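PDB 3O0Y: lipoprotein from Colwellia psychrerythraea, which is of unknown function but belongs to the DUF885 family, whose place in the Peptidase_MA clan makes a metallopeptidase-like role possible. Local coordinates for residues V108-L112 / L460-Y466; P376-T380 / D579-D585. Residue numbers count along the deposited sequence, not the author numbering.

Interaction 1: residues V108-L112 / L460-Y466; sequences VMAGL and LRRIAPY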
ATOM      1  N   VAL A 108      10.421  16.792   7.265  1.00  8.02           N
ATOM      2  CA  VAL A 108       9.460  15.833   6.755  1.00  7.15           C
ATOM      3  C   VAL A 108       8.587  16.453   5.665  1.00  8.16           C
ATOM      4  O   VAL A 108       8.355  15.869   4.615  1.00  8.02           O
ATOM      5  CB  VAL A 108       8.584  15.238   7.840  1.00  7.84           C
ATOM      6  CG1 VAL A 108       7.486  14.343   7.231  1.00  8.04           C
ATOM      7  CG2 VAL A 108       9.508  14.511   8.828  1.00  8.39           C
ATOM      8  N   MET A 109       8.063  17.652   5.892  1.00  7.78           N
ATOM      9  CA  MET A 109       7.202  18.194   4.888  1.00  6.52           C
ATOM     10  C   MET A 109       7.933  18.584   3.576  1.00  7.84           C
ATOM     11  O   MET A 109       7.324  18.489   2.520  1.00 10.53           O
ATOM     12  CB  MET A 109       6.400  19.378   5.417  1.00  8.10           C
ATOM     13  CG  MET A 109       5.355  18.972   6.414  1.00  8.91           C
ATOM     14  SD  MET A 109       3.958  17.994   5.793  1.00  3.51           S
ATOM     15  CE  MET A 109       3.323  19.172   4.529  1.00 12.87           C
ATOM     16  N   ALA A 110       9.175  19.047   3.657  1.00  8.49           N
ATOM     17  CA  ALA A 110      10.004  19.264   2.413  1.00  8.49           C
ATOM     18  C   ALA A 110      10.155  17.916   1.687  1.00  8.93           C
ATOM     19  O   ALA A 110      10.037  17.826   0.463  1.00  9.13           O
ATOM     20  CB  ALA A 110      11.402  19.899   2.737  1.00 10.15           C
ATOM     21  N   GLY A 111      10.382  16.853   2.461  1.00 11.04           N
ATOM     22  CA  GLY A 111      10.555  15.490   1.857  1.00  9.53           C
ATOM     23  C   GLY A 111       9.282  14.985   1.217  1.00 10.21           C
ATOM     24  O   GLY A 111       9.327  14.404   0.167  1.00  9.67           O
ATOM     25  N   LEU A 112       8.146  15.152   1.901  1.00  9.40           N
ATOM     26  CA  LEU A 112       6.895  14.653   1.393  1.00  8.06           C
ATOM     27  C   LEU A 112       6.440  15.387   0.162  1.00  7.78           C
ATOM     28  O   LEU A 112       5.965  14.797  -0.798  1.00  7.69           O
ATOM     29  CB  LEU A 112       5.779  14.672   2.437  1.00  8.71           C
ATOM     30  CG  LEU A 112       5.638  13.626   3.445  1.00 15.99           C
ATOM     31  CD1 LEU A 112       4.526  13.984   4.439  1.00 12.38           C
ATOM     32  CD2 LEU A 112       5.357  12.312   2.684  1.00 13.65           C
ATOM     33  N   LEU A 460      -0.567  16.435   6.262  1.00  7.78           N
ATOM     34  CA  LEU A 460       0.057  15.403   5.456  1.00  7.71           C
ATOM     35  C   LEU A 460       0.988  14.483   6.270  1.00  6.80           C
ATOM     36  O   LEU A 460       1.191  13.311   5.905  1.00  9.55           O
ATOM     37  CB  LEU A 460       0.859  16.047   4.322  1.00  8.57           C
ATOM     38  CG  LEU A 460       0.031  16.591   3.143  1.00  9.74           C
ATOM     39  CD1 LEU A 460       0.982  17.170   2.017  1.00 12.67           C
ATOM     40  CD2 LEU A 460      -0.932  15.565   2.550  1.00 12.02           C
ATOM     41  N   ARG A 461       1.458  14.979   7.409  1.00  6.10           N
ATOM     42  CA  ARG A 461       2.198  14.146   8.332  1.00  7.96           C
ATOM     43  C   ARG A 461       1.373  13.098   9.037  1.00  9.39           C
ATOM     44  O   ARG A 461       1.920  12.053   9.427  1.00 11.07           O
ATOM     45  CB  ARG A 461       2.952  14.933   9.396  1.00  8.60           C
ATOM     46  CG  ARG A 461       4.259  15.534   8.789  1.00  9.34           C
ATOM     47  CD  ARG A 461       5.248  15.820   9.919  1.00  8.93           C
ATOM     48  NE  ARG A 461       5.688  14.629  10.664  1.00 10.27           N
ATOM     49  CZ  ARG A 461       6.468  14.638  11.724  1.00  8.60           C
ATOM     50  NH1 ARG A 461       6.942  15.772  12.271  1.00  9.61           N
ATOM     51  NH2 ARG A 461       6.788  13.495  12.309  1.00 12.68           N
ATOM     52  N   ARG A 462       0.078  13.326   9.158  1.00  7.11           N
ATOM     53  CA  ARG A 462      -0.792  12.359   9.769  1.00  6.97           C
ATOM     54  C   ARG A 462      -1.117  11.133   8.888  1.00  7.45           C
ATOM     55  O   ARG A 462      -1.506  10.087   9.394  1.00  7.72           O
ATOM     56  CB  ARG A 462      -2.094  12.986  10.288  1.00  8.57           C
ATOM     57  CG  ARG A 462      -1.835  14.043  11.298  1.00  7.38           C
ATOM     58  CD  ARG A 462      -2.998  14.881  11.584  1.00  9.95           C
ATOM     59  NE  ARG A 462      -4.066  14.097  12.180  1.00  9.05           N
ATOM     60  CZ  ARG A 462      -5.313  14.551  12.371  1.00 15.13           C
ATOM     61  NH1 ARG A 462      -5.625  15.807  12.061  1.00 13.82           N
ATOM     62  NH2 ARG A 462      -6.222  13.801  12.964  1.00 11.62           N
ATOM     63  N   ILE A 463      -0.942  11.267   7.590  1.00  7.57           N
ATOM     64  CA  ILE A 463      -1.187  10.204   6.603  1.00 10.46           C
ATOM     65  C   ILE A 463       0.032   9.896   5.729  1.00  8.79           C
ATOM     66  O   ILE A 463      -0.100   9.307   4.638  1.00 11.22           O
ATOM     67  CB  ILE A 463      -2.334  10.589   5.671  1.00  8.83           C
ATOM     68  CG1 ILE A 463      -2.086  11.940   5.004  1.00 11.69           C
ATOM     69  CG2 ILE A 463      -3.652  10.729   6.504  1.00 10.92           C
ATOM     70  CD1 ILE A 463      -2.917  12.143   3.646  1.00 13.81           C
ATOM     71  N   ALA A 464       1.213  10.315   6.172  1.00 10.58           N
ATOM     72  CA  ALA A 464       2.428  10.288   5.345  1.00  8.13           C
ATOM     73  C   ALA A 464       2.670   8.848   4.906  1.00  9.63           C
ATOM     74  O   ALA A 464       2.759   7.978   5.768  1.00 10.97           O
ATOM     75  CB  ALA A 464       3.646  10.780   6.231  1.00  9.80           C
ATOM     76  N   PRO A 465       2.821   8.589   3.595  1.00 10.63           N
ATOM     77  CA  PRO A 465       2.957   7.207   3.118  1.00 14.54           C
ATOM     78  C   PRO A 465       4.429   6.886   2.871  1.00 17.46           C
ATOM     79  O   PRO A 465       4.832   6.897   1.646  1.00 26.76           O
ATOM     80  CB  PRO A 465       2.349   7.250   1.730  1.00 14.89           C
ATOM     81  CG  PRO A 465       2.466   8.620   1.306  1.00 13.61           C
ATOM     82  CD  PRO A 465       2.602   9.519   2.486  1.00 13.36           C
ATOM     83  N   TYR A 466       5.266   6.993   3.869  1.00  9.85           N
ATOM     84  CA  TYR A 466       6.643   6.523   3.869  1.00  8.19           C
ATOM     85  C   TYR A 466       6.664   4.961   3.816  1.00  7.81           C
ATOM     86  O   TYR A 466       6.471   4.285   4.820  1.00  9.05           O
ATOM     87  CB  TYR A 466       7.349   7.020   5.122  1.00  8.26           C
ATOM     88  CG  TYR A 466       7.742   8.458   4.999  1.00  7.92           C
ATOM     89  CD1 TYR A 466       8.770   8.826   4.129  1.00 13.99           C
ATOM     90  CD2 TYR A 466       7.070   9.468   5.689  1.00  8.09           C
ATOM     91  CE1 TYR A 466       9.098  10.179   3.947  1.00 16.13           C
ATOM     92  CE2 TYR A 466       7.429  10.793   5.492  1.00  9.67           C
ATOM     93  CZ  TYR A 466       8.418  11.128   4.672  1.00 12.28           C
ATOM     94  OH  TYR A 466       8.792  12.475   4.529  1.00 12.46           O
TER
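A helix packs through the side chains that successive turns present on one face, and in helix 100-117 Val108, Met109 and Leu112 form such a face against the helix-to-helix connection 460-466. Val108 points toward its partner: its CG1 lies 3.8 Å from Arg461 CG and 4.0 Å from Tyr466 CE2, near the edge of that ring, while its CB sits over one face of the Arg461 guanidinium. Arg461 NH1 hydrogen-bonds Asn105, which lies about one turn before Val108 and Met109 in helix 100-117. Met109 leaves its backbone sideways, yet its flexible chain brings SD to 3.9 Å from both Leu460 CB and Arg461 CG; Tyr35 of helix 27-44 touches it as well. In the partner, a weakly bonded helical turn about 460-462 gives way to a turn through Ala464 and Pro465, and Tyr466 takes the N-cap position of helix 467-483. Ala110 faces away from this connection, whereas Gly111 brushes the Tyr466 hydroxyl. One turn on from Val108, Leu112 fills the bend, with CD1 3.8 Å from Ala464 CB and 3.7 Å from Leu460 O, CD2 3.9 Å from Pro465 CD, and CG 3.5 Å from Tyr466 OH.

Interaction 2: residues P376-T380 / D579-D585; sequences PVFRT and DLAEFHD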
ATOM      1  N   PRO A 376       1.466  -4.073  27.650  1.00  8.89           N
ATOM      2  CA  PRO A 376       2.614  -3.576  28.426  1.00 10.23           C
ATOM      3  C   PRO A 376       3.665  -2.869  27.626  1.00  8.87           C
ATOM      4  O   PRO A 376       4.375  -2.026  28.216  1.00 10.03           O
ATOM      5  CB  PRO A 376       3.196  -4.858  29.047  1.00 12.14           C
ATOM      6  CG  PRO A 376       1.992  -5.737  29.190  1.00 13.22           C
ATOM      7  CD  PRO A 376       1.188  -5.474  27.952  1.00 11.12           C
ATOM      8  N   VAL A 377       3.794  -3.198  26.347  1.00  7.40           N
ATOM      9  CA  VAL A 377       4.750  -2.537  25.480  1.00  6.77           C
ATOM     10  C   VAL A 377       4.164  -1.679  24.356  1.00  7.16           C
ATOM     11  O   VAL A 377       4.909  -1.125  23.550  1.00  7.10           O
ATOM     12  CB  VAL A 377       5.775  -3.531  24.929  1.00  8.93           C
ATOM     13  CG1 VAL A 377       6.473  -4.341  26.122  1.00 11.02           C
ATOM     14  CG2 VAL A 377       5.212  -4.536  23.879  1.00  8.74           C
ATOM     15  N   PHE A 378       2.834  -1.553  24.378  1.00  7.53           N
ATOM     16  CA  PHE A 378       2.138  -0.669  23.459  1.00  6.25           C
ATOM     17  C   PHE A 378       1.081   0.067  24.308  1.00  7.09           C
ATOM     18  O   PHE A 378      -0.107  -0.299  24.341  1.00  7.01           O
ATOM     19  CB  PHE A 378       1.516  -1.448  22.349  1.00  7.44           C
ATOM     20  CG  PHE A 378       2.494  -1.962  21.331  1.00  4.78           C
ATOM     21  CD1 PHE A 378       3.086  -1.109  20.394  1.00  6.61           C
ATOM     22  CD2 PHE A 378       2.928  -3.317  21.353  1.00  8.41           C
ATOM     23  CE1 PHE A 378       3.972  -1.622  19.469  1.00  6.26           C
ATOM     24  CE2 PHE A 378       3.761  -3.803  20.318  1.00  7.06           C
ATOM     25  CZ  PHE A 378       4.271  -2.992  19.437  1.00  5.71           C
ATOM     26  N   ARG A 379       1.563   1.053  25.024  1.00  7.47           N
ATOM     27  CA  ARG A 379       0.814   1.577  26.133  1.00  8.95           C
ATOM     28  C   ARG A 379      -0.173   2.715  25.699  1.00 11.20           C
ATOM     29  O   ARG A 379      -1.000   3.167  26.533  1.00 12.43           O
ATOM     30  CB  ARG A 379       1.759   2.089  27.196  1.00 12.36           C
ATOM     31  CG  ARG A 379       2.666   1.059  27.811  1.00 12.78           C
ATOM     32  CD  ARG A 379       3.633   1.776  28.738  1.00 19.53           C
ATOM     33  NE  ARG A 379       4.381   2.806  27.988  1.00 24.90           N
ATOM     34  CZ  ARG A 379       5.342   3.594  28.481  1.00 29.35           C
ATOM     35  NH1 ARG A 379       5.738   3.516  29.769  1.00 24.97           N
ATOM     36  NH2 ARG A 379       5.937   4.439  27.666  1.00 23.86           N
ATOM     37  N   THR A 380      -0.074   3.173  24.467  1.00  9.28           N
ATOM     38  CA  THR A 380      -0.979   4.201  23.913  1.00  8.88           C
ATOM     39  C   THR A 380      -1.905   3.516  22.890  1.00  8.36           C
ATOM     40  O   THR A 380      -1.486   3.029  21.839  1.00  7.47           O
ATOM     41  CB  THR A 380      -0.184   5.314  23.248  1.00 10.36           C
ATOM     42  OG1 THR A 380       0.655   5.937  24.239  1.00 12.25           O
ATOM     43  CG2 THR A 380      -1.153   6.361  22.727  1.00 12.23           C
ATOM     44  N   ASP A 579      13.645   0.239  27.915  1.00 13.01           N
ATOM     45  CA  ASP A 579      12.236  -0.089  28.064  1.00 13.03           C
ATOM     46  C   ASP A 579      11.575  -0.140  26.696  1.00  9.67           C
ATOM     47  O   ASP A 579      11.528   0.876  25.950  1.00  9.51           O
ATOM     48  CB  ASP A 579      11.545   0.960  28.896  1.00 16.06           C
ATOM     49  CG  ASP A 579      10.152   0.549  29.202  1.00 24.16           C
ATOM     50  OD1 ASP A 579       9.996  -0.392  30.008  1.00 39.78           O
ATOM     51  OD2 ASP A 579       9.230   1.034  28.537  1.00 31.54           O
ATOM     52  N   LEU A 580      11.168  -1.326  26.289  1.00  9.92           N
ATOM     53  CA  LEU A 580      10.625  -1.482  24.953  1.00  7.61           C
ATOM     54  C   LEU A 580       9.379  -0.634  24.754  1.00  6.51           C
ATOM     55  O   LEU A 580       9.110  -0.169  23.691  1.00  6.14           O
ATOM     56  CB  LEU A 580      10.347  -2.976  24.704  1.00  9.59           C
ATOM     57  CG  LEU A 580       9.919  -3.350  23.295  1.00  7.27           C
ATOM     58  CD1 LEU A 580      11.004  -3.140  22.276  1.00  6.51           C
ATOM     59  CD2 LEU A 580       9.397  -4.857  23.342  1.00  9.33           C
ATOM     60  N   ALA A 581       8.553  -0.447  25.796  1.00  7.24           N
ATOM     61  CA  ALA A 581       7.378   0.408  25.670  1.00  7.41           C
ATOM     62  C   ALA A 581       7.727   1.823  25.251  1.00  8.61           C
ATOM     63  O   ALA A 581       7.017   2.434  24.407  1.00  8.41           O
ATOM     64  CB  ALA A 581       6.550   0.422  26.976  1.00  8.40           C
ATOM     65  N   GLU A 582       8.779   2.377  25.856  1.00  8.55           N
ATOM     66  CA  GLU A 582       9.259   3.729  25.453  1.00  6.90           C
ATOM     67  C   GLU A 582       9.774   3.757  24.086  1.00  7.33           C
ATOM     68  O   GLU A 582       9.518   4.702  23.388  1.00  8.98           O
ATOM     69  CB  GLU A 582      10.354   4.218  26.369  1.00  9.11           C
ATOM     70  CG  GLU A 582       9.852   4.466  27.800  1.00 10.20           C
ATOM     71  CD  GLU A 582      10.940   5.020  28.715  1.00 16.52           C
ATOM     72  OE1 GLU A 582      12.093   5.260  28.270  1.00 17.66           O
ATOM     73  OE2 GLU A 582      10.599   5.251  29.897  1.00 21.67           O
ATOM     74  N   PHE A 583      10.488   2.717  23.656  1.00  6.90           N
ATOM     75  CA  PHE A 583      10.983   2.645  22.291  1.00  6.97           C
ATOM     76  C   PHE A 583       9.826   2.656  21.308  1.00  6.46           C
ATOM     77  O   PHE A 583       9.874   3.334  20.315  1.00  6.25           O
ATOM     78  CB  PHE A 583      11.824   1.369  22.099  1.00  8.54           C
ATOM     79  CG  PHE A 583      12.286   1.133  20.694  1.00  7.47           C
ATOM     80  CD1 PHE A 583      13.351   1.879  20.220  1.00  8.90           C
ATOM     81  CD2 PHE A 583      11.763   0.149  19.879  1.00  7.57           C
ATOM     82  CE1 PHE A 583      13.793   1.761  18.885  1.00  7.86           C
ATOM     83  CE2 PHE A 583      12.203   0.001  18.561  1.00  9.68           C
ATOM     84  CZ  PHE A 583      13.269   0.802  18.075  1.00  8.60           C
ATOM     85  N   HIS A 584       8.804   1.867  21.585  1.00  6.14           N
ATOM     86  CA  HIS A 584       7.620   1.870  20.729  1.00  5.68           C
ATOM     87  C   HIS A 584       6.932   3.237  20.660  1.00  7.51           C
ATOM     88  O   HIS A 584       6.421   3.607  19.624  1.00  6.35           O
ATOM     89  CB  HIS A 584       6.641   0.757  21.148  1.00  5.51           C
ATOM     90  CG  HIS A 584       7.122  -0.632  20.811  1.00  4.92           C
ATOM     91  ND1 HIS A 584       6.754  -1.754  21.507  1.00  4.91           N
ATOM     92  CD2 HIS A 584       8.074  -1.035  19.928  1.00  7.14           C
ATOM     93  CE1 HIS A 584       7.368  -2.807  20.985  1.00  7.08           C
ATOM     94  NE2 HIS A 584       8.190  -2.395  20.035  1.00  6.70           N
ATOM     95  N   ASP A 585       6.903   3.971  21.737  1.00  5.23           N
ATOM     96  CA  ASP A 585       6.286   5.281  21.730  1.00  7.10           C
ATOM     97  C   ASP A 585       7.111   6.226  20.839  1.00  7.90           C
ATOM     98  O   ASP A 585       6.536   6.985  20.039  1.00  7.86           O
ATOM     99  CB  ASP A 585       6.192   5.865  23.095  1.00  7.61           C
ATOM    100  CG  ASP A 585       5.114   5.215  23.980  1.00 16.09           C
ATOM    101  OD1 ASP A 585       4.185   4.507  23.510  1.00 18.67           O
ATOM    102  OD2 ASP A 585       5.170   5.549  25.185  1.00 20.96           O
TER
HETATM  103  O   HOH W   1       4.200   2.115  24.729  1.00 13.54           O
HETATM  104  O   HOH W   2       7.816   5.700  30.291  1.00 25.83           O
HETATM  105  O   HOH W   3       2.497   4.999  25.730  1.00 21.66           O
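Polar groups at an interface need partners, and between 376-380 and 579-585 these come from direct bonds and three waters. His584 ND1 donates to Val377 O (2.8 Å), while its NE2 bonds Tyr476; the ring so fixed forms an offset stack with Phe378, centroids 4.2 Å apart and planes at 5°. Val377 O also accepts a CA-H...O contact from Ala581 CA at 3.6 Å. Arg379 lays its guanidinium over Ala581 CB and forms a salt bridge from NH2 to Asp585 OD2 (2.8 Å). Its NH1 donates a hydrogen bond to water 2 (3.1 Å), which in turn donates to Glu582 OE2 (2.8 Å); Glu582 OE1 is occupied by Lys609 and Trp605. Water 1 accepts from Arg379 N (2.9 Å) and lies within donating reach of Ala581 O (2.9 Å) and Asp585 OD1 (2.7 Å). Water 3 bridges Thr380 OG1 (2.5 Å) and Asp585 OD2 (2.8 Å). At the start of the helix, Asp579 is the N-cap, its OD2 accepting from Glu582 N (3.0 Å). The loop between helix 353-373 and strand 387-390 thereby docks on helix 580-588, with helix 467-483 packing against Phe378, Leu580 and Phe583.

In the fold
The four segments alternate along the chain, 108-112, 376-380, 460-466 and 579-585, so interactions 1 and 2 cross, and both belong to the DUF885 region of the protein. Their centres lie about 23 Å apart and their nearest atoms about 10 Å, without touching. Helix 467-483 relates them: it starts immediately after Tyr466 of interaction 1, and its Trp473, Tyr476 and Val480 border interaction 2. Further on, the chain after helix 580-588 returns to interaction 1 through Val593 and Pro594. The centre of interaction 1, a buried contact, lies about 15 Å from the centre of the chain, that of the more peripheral interaction 2 about 25 Å. Sequence-distant parts are thus knitted into a single, largely helical body.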